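Local coordinates for COBE (Pseudomonas aeruginosa, PDB 2W6K), which probably takes part in cobalamin (vitamin B12) biosynthesis and resembles the C-terminal domain of CbiG, though its precise role is not established, at residues L74-S88 and C99-R113. Numbering follows the deposited sequence.
Sequences LAPAVLHDYEPRLLS and CSSVAEAAALALAER. With SO4 (sulfate ion), chain B.
The ring of Y82 lies with one face on the backbone of helix 102-113, A109 N standing 4.0 Å above its centre and the carbonyl carbon of L108 nearer the rim. At its edge the hydroxyl joins two partners: Y82 OH donates to E112 OE1 (2.7 Å), which it meets from above the carboxylate plane, and accepts in the guanidinium plane of R113 from NH2 (3.0 Å). That same NH2 also donates to A109 O, one turn back, which fixes the rotation of the guanidinium. V78 swings CG1 away from its own nitrogen (chi1 171°), which lays the methyl over one face of this group, 3.4 Å above its centre, while a water at the edge links R113 NH1 to D81 OD2. R85 presents its guanidinium end-on, both NH1 and NH2 reaching E112 OE2 from one face of the carboxylate, with planes 41° apart; A119 N also donates to OE2.

Beside Y82, L79 is a knob among V102, A105, A106 and A109. The alanines on this face let the backbones come close, L79 CA to A105 CA 5.2 Å, where helices 76-80 and 102-113 cross almost at right angles (89°). Carboxylates reach across in both directions: E83 OE1 accepts from S100 N (2.7 Å) and its OE2 from S100 OG, both on the syn side, while E104 OE1 accepts from L87 N and S88 N, and E104 OE2 from S88 OG (2.6 Å).

S101 OG caps helix 102-113, accepting from E104 N; a sulfate, probably from the crystallisation liquor, accepts there from S101 OG, the amides of V102 and A103, and K125 NZ. Helix 102-115 thus lies on the mixed five-stranded sheet of an alpha/beta fold, residues 76-88 cover its outer side, and its N-terminus can hold an anion.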
loop_
_atom_site.group_PDB
_atom_site.type_symbol
_atom_site.label_atom_id
_atom_site.label_comp_id
_atom_site.label_asym_id
_atom_site.label_seq_id
_atom_site.Cartn_x
_atom_site.Cartn_y
_atom_site.Cartn_z
ATOM N N LEU A 74 6.180 0.862 7.780
ATOM C CA LEU A 74 6.756 2.202 7.744
ATOM C C LEU A 74 6.445 2.995 9.018
ATOM O O LEU A 74 5.379 2.861 9.620
ATOM C CB LEU A 74 6.290 2.969 6.492
ATOM C CG LEU A 74 6.870 2.394 5.185
ATOM C CD1 LEU A 74 5.886 1.498 4.522
ATOM C CD2 LEU A 74 7.312 3.493 4.240
ATOM N N ALA A 75 7.377 3.865 9.394
ATOM C CA ALA A 75 7.167 4.678 10.596
ATOM C C ALA A 75 5.938 5.565 10.448
ATOM O O ALA A 75 5.721 6.144 9.378
ATOM C CB ALA A 75 8.418 5.573 10.829
ATOM N N PRO A 76 5.154 5.717 11.531
ATOM C CA PRO A 76 4.037 6.653 11.519
ATOM C C PRO A 76 4.484 8.042 11.031
ATOM O O PRO A 76 3.788 8.676 10.222
ATOM C CB PRO A 76 3.587 6.659 12.996
ATOM C CG PRO A 76 3.906 5.264 13.471
ATOM C CD PRO A 76 5.237 4.967 12.804
ATOM N N ALA A 77 5.654 8.507 11.484
ATOM C CA ALA A 77 6.104 9.849 11.087
ATOM C C ALA A 77 6.338 9.938 9.580
ATOM O O ALA A 77 6.104 10.987 8.975
ATOM C CB ALA A 77 7.358 10.250 11.874
ATOM N N VAL A 78 6.766 8.830 8.971
ATOM C CA VAL A 78 6.922 8.785 7.526
ATOM C C VAL A 78 5.572 8.917 6.812
ATOM O O VAL A 78 5.444 9.682 5.861
ATOM C CB VAL A 78 7.636 7.492 7.031
ATOM C CG1 VAL A 78 7.576 7.410 5.524
ATOM C CG2 VAL A 78 9.105 7.450 7.527
ATOM N N LEU A 79 4.585 8.150 7.265
ATOM C CA LEU A 79 3.229 8.178 6.684
ATOM C C LEU A 79 2.617 9.569 6.767
ATOM O O LEU A 79 1.935 10.010 5.847
ATOM C CB LEU A 79 2.322 7.151 7.378
ATOM C CG LEU A 79 2.793 5.678 7.255
ATOM C CD1 LEU A 79 1.619 4.718 7.465
ATOM C CD2 LEU A 79 3.513 5.352 5.924
ATOM N N HIS A 80 2.898 10.274 7.860
ATOM C CA HIS A 80 2.389 11.634 8.054
ATOM C C HIS A 80 2.767 12.607 6.931
ATOM O O HIS A 80 1.983 13.519 6.605
ATOM C CB HIS A 80 2.850 12.185 9.396
ATOM C CG HIS A 80 2.454 13.609 9.611
ATOM N ND1 HIS A 80 1.159 13.978 9.884
ATOM C CD2 HIS A 80 3.172 14.754 9.560
ATOM C CE1 HIS A 80 1.092 15.293 9.999
ATOM N NE2 HIS A 80 2.300 15.789 9.806
ATOM N N ASP A 81 3.957 12.427 6.350
ATOM C CA ASP A 81 4.405 13.234 5.212
ATOM C C ASP A 81 3.397 13.260 4.047
ATOM O O ASP A 81 3.438 14.170 3.218
ATOM C CB ASP A 81 5.749 12.737 4.689
ATOM C CG ASP A 81 6.935 13.147 5.569
ATOM O OD1 ASP A 81 6.792 14.050 6.425
ATOM O OD2 ASP A 81 8.028 12.573 5.364
ATOM N N TYR A 82 2.500 12.271 4.000
ATOM C CA TYR A 82 1.587 12.072 2.854
ATOM C C TYR A 82 0.139 12.502 3.138
ATOM O O TYR A 82 -0.729 12.424 2.265
ATOM C CB TYR A 82 1.666 10.604 2.373
ATOM C CG TYR A 82 3.031 10.271 1.803
ATOM C CD1 TYR A 82 3.300 10.473 0.446
ATOM C CD2 TYR A 82 4.067 9.822 2.626
ATOM C CE1 TYR A 82 4.542 10.212 -0.083
ATOM C CE2 TYR A 82 5.330 9.571 2.107
ATOM C CZ TYR A 82 5.553 9.755 0.747
ATOM O OH TYR A 82 6.785 9.503 0.183
ATOM N N GLU A 83 -0.101 12.997 4.352
ATOM C CA GLU A 83 -1.391 13.549 4.752
ATOM C C GLU A 83 -2.079 14.423 3.698
ATOM O O GLU A 83 -3.277 14.239 3.430
ATOM C CB GLU A 83 -1.234 14.366 6.038
ATOM C CG GLU A 83 -1.356 13.581 7.313
ATOM C CD GLU A 83 -2.648 12.783 7.384
ATOM O OE1 GLU A 83 -2.551 11.580 7.642
ATOM O OE2 GLU A 83 -3.737 13.363 7.175
ATOM N N PRO A 84 -1.353 15.420 3.139
ATOM C CA PRO A 84 -1.963 16.341 2.175
ATOM C C PRO A 84 -2.417 15.682 0.879
ATOM O O PRO A 84 -3.146 16.304 0.099
ATOM C CB PRO A 84 -0.818 17.319 1.846
ATOM C CG PRO A 84 0.128 17.213 2.972
ATOM C CD PRO A 84 0.050 15.795 3.436
ATOM N N ARG A 85 -1.981 14.441 0.659
ATOM C CA ARG A 85 -2.236 13.757 -0.599
ATOM C C ARG A 85 -3.259 12.643 -0.475
ATOM O O ARG A 85 -3.643 12.062 -1.465
ATOM C CB ARG A 85 -0.937 13.208 -1.179
ATOM C CG ARG A 85 0.062 14.282 -1.568
ATOM C CD ARG A 85 1.438 13.695 -1.732
ATOM N NE ARG A 85 1.533 12.893 -2.953
ATOM C CZ ARG A 85 2.621 12.237 -3.349
ATOM N NH1 ARG A 85 2.595 11.539 -4.475
ATOM N NH2 ARG A 85 3.731 12.278 -2.630
ATOM N N LEU A 86 -3.717 12.367 0.741
ATOM C CA LEU A 86 -4.656 11.268 0.954
ATOM C C LEU A 86 -6.034 11.539 0.380
ATOM O O LEU A 86 -6.481 12.692 0.279
ATOM C CB LEU A 86 -4.762 10.927 2.455
ATOM C CG LEU A 86 -3.397 10.603 3.075
ATOM C CD1 LEU A 86 -3.592 10.211 4.537
ATOM C CD2 LEU A 86 -2.603 9.528 2.332
ATOM N N LEU A 87 -6.726 10.463 0.031
ATOM C CA LEU A 87 -8.045 10.580 -0.592
ATOM C C LEU A 87 -9.197 10.197 0.344
ATOM O O LEU A 87 -10.334 10.663 0.154
ATOM C CB LEU A 87 -8.111 9.742 -1.890
ATOM C CG LEU A 87 -7.092 9.986 -3.010
ATOM C CD1 LEU A 87 -7.330 9.078 -4.254
ATOM C CD2 LEU A 87 -7.011 11.506 -3.423
ATOM N N SER A 88 -8.941 9.330 1.321
ATOM C CA SER A 88 -10.027 8.703 2.089
ATOM C C SER A 88 -9.710 8.652 3.584
ATOM O O SER A 88 -9.352 7.596 4.108
ATOM C CB SER A 88 -10.285 7.275 1.586
ATOM O OG SER A 88 -10.248 7.194 0.176
ATOM N N CYS A 99 -2.191 9.025 11.537
ATOM C CA CYS A 99 -2.221 9.045 10.069
ATOM C C CYS A 99 -3.667 8.842 9.638
ATOM O O CYS A 99 -4.344 7.961 10.180
ATOM C CB CYS A 99 -1.339 7.906 9.531
ATOM S SG CYS A 99 -1.643 7.359 7.821
ATOM N N SER A 100 -4.137 9.627 8.663
ATOM C CA SER A 100 -5.566 9.586 8.263
ATOM C C SER A 100 -5.967 8.370 7.423
ATOM O O SER A 100 -7.143 8.060 7.285
ATOM C CB SER A 100 -5.961 10.867 7.512
ATOM O OG SER A 100 -5.876 11.978 8.405
ATOM N N SER A 101 -4.997 7.728 6.794
ATOM C CA SER A 101 -5.287 6.477 6.066
ATOM C C SER A 101 -4.032 5.692 5.967
ATOM O O SER A 101 -3.128 6.094 5.232
ATOM C CB SER A 101 -5.854 6.706 4.659
ATOM O OG SER A 101 -5.958 5.438 4.006
ATOM N N VAL A 102 -3.952 4.584 6.703
ATOM C CA VAL A 102 -2.765 3.741 6.677
ATOM C C VAL A 102 -2.576 3.172 5.284
ATOM O O VAL A 102 -1.456 3.154 4.779
ATOM C CB VAL A 102 -2.819 2.617 7.747
ATOM C CG1 VAL A 102 -1.754 1.555 7.496
ATOM C CG2 VAL A 102 -2.689 3.235 9.127
ATOM N N ALA A 103 -3.656 2.681 4.682
ATOM C CA ALA A 103 -3.513 2.025 3.359
ATOM C C ALA A 103 -2.996 3.005 2.315
ATOM O O ALA A 103 -2.079 2.700 1.546
ATOM C CB ALA A 103 -4.844 1.439 2.919
ATOM N N GLU A 104 -3.613 4.180 2.247
ATOM C CA GLU A 104 -3.239 5.158 1.227
ATOM C C GLU A 104 -1.826 5.726 1.477
ATOM O O GLU A 104 -0.996 5.773 0.569
ATOM C CB GLU A 104 -4.285 6.264 1.158
ATOM C CG GLU A 104 -5.587 5.732 0.638
ATOM C CD GLU A 104 -6.693 6.764 0.484
ATOM O OE1 GLU A 104 -6.519 7.900 0.944
ATOM O OE2 GLU A 104 -7.753 6.383 -0.085
ATOM N N ALA A 105 -1.555 6.104 2.717
ATOM C CA ALA A 105 -0.237 6.681 3.055
ATOM C C ALA A 105 0.877 5.683 2.910
ATOM O O ALA A 105 1.933 6.047 2.408
ATOM C CB ALA A 105 -0.233 7.284 4.459
ATOM N N ALA A 106 0.645 4.423 3.302
ATOM C CA ALA A 106 1.724 3.408 3.234
ATOM C C ALA A 106 2.040 3.058 1.774
ATOM O O ALA A 106 3.212 2.877 1.398
ATOM C CB ALA A 106 1.392 2.163 4.045
ATOM N N ALA A 107 1.003 3.016 0.950
ATOM C CA ALA A 107 1.182 2.746 -0.476
ATOM C C ALA A 107 2.059 3.824 -1.130
ATOM O O ALA A 107 3.050 3.499 -1.796
ATOM C CB ALA A 107 -0.180 2.600 -1.188
ATOM N N LEU A 108 1.705 5.095 -0.928
ATOM C CA LEU A 108 2.454 6.193 -1.494
ATOM C C LEU A 108 3.892 6.186 -0.969
ATOM O O LEU A 108 4.843 6.302 -1.758
ATOM C CB LEU A 108 1.769 7.511 -1.148
ATOM C CG LEU A 108 0.503 7.818 -1.944
ATOM C CD1 LEU A 108 -0.186 9.012 -1.302
ATOM C CD2 LEU A 108 0.877 8.090 -3.414
ATOM N N ALA A 109 4.040 6.078 0.354
ATOM C CA ALA A 109 5.358 6.137 1.023
ATOM C C ALA A 109 6.326 5.098 0.515
ATOM O O ALA A 109 7.461 5.436 0.145
ATOM C CB ALA A 109 5.207 6.056 2.549
ATOM N N LEU A 110 5.884 3.842 0.445
ATOM C CA LEU A 110 6.749 2.780 -0.011
ATOM C C LEU A 110 7.065 2.939 -1.500
ATOM O O LEU A 110 8.208 2.715 -1.915
ATOM C CB LEU A 110 6.146 1.397 0.278
ATOM C CG LEU A 110 7.068 0.225 -0.052
ATOM C CD1 LEU A 110 8.377 0.313 0.799
ATOM C CD2 LEU A 110 6.385 -1.100 0.172
ATOM N N ALA A 111 6.075 3.310 -2.308
ATOM C CA ALA A 111 6.321 3.437 -3.755
ATOM C C ALA A 111 7.418 4.466 -4.012
ATOM O O ALA A 111 8.321 4.232 -4.822
ATOM C CB ALA A 111 5.048 3.826 -4.495
ATOM N N GLU A 112 7.357 5.577 -3.292
ATOM C CA GLU A 112 8.333 6.676 -3.504
ATOM C C GLU A 112 9.716 6.309 -3.009
ATOM O O GLU A 112 10.711 6.730 -3.611
ATOM C CB GLU A 112 7.845 7.990 -2.881
ATOM C CG GLU A 112 6.578 8.494 -3.550
ATOM C CD GLU A 112 6.262 9.953 -3.271
ATOM O OE1 GLU A 112 6.785 10.491 -2.279
ATOM O OE2 GLU A 112 5.453 10.523 -4.044
ATOM N N ARG A 113 9.790 5.540 -1.916
ATOM C CA ARG A 113 11.068 5.060 -1.379
ATOM C C ARG A 113 11.782 4.032 -2.219
ATOM O O ARG A 113 13.015 4.116 -2.370
ATOM C CB ARG A 113 10.913 4.543 0.059
ATOM C CG ARG A 113 10.861 5.689 0.975
ATOM C CD ARG A 113 10.225 5.455 2.306
ATOM N NE ARG A 113 10.306 6.737 2.983
ATOM C CZ ARG A 113 9.539 7.788 2.707
ATOM N NH1 ARG A 113 9.736 8.919 3.360
ATOM N NH2 ARG A 113 8.574 7.715 1.785
HETATM S S SO4 B . -6.995 2.817 6.636
HETATM O O1 SO4 B . -8.225 2.120 7.134
HETATM O O2 SO4 B . -6.286 3.406 7.764
HETATM O O3 SO4 B . -7.423 3.863 5.730
HETATM O O4 SO4 B . -6.167 1.852 5.973
HETATM O O HOH W 1 8.266 11.681 2.958
#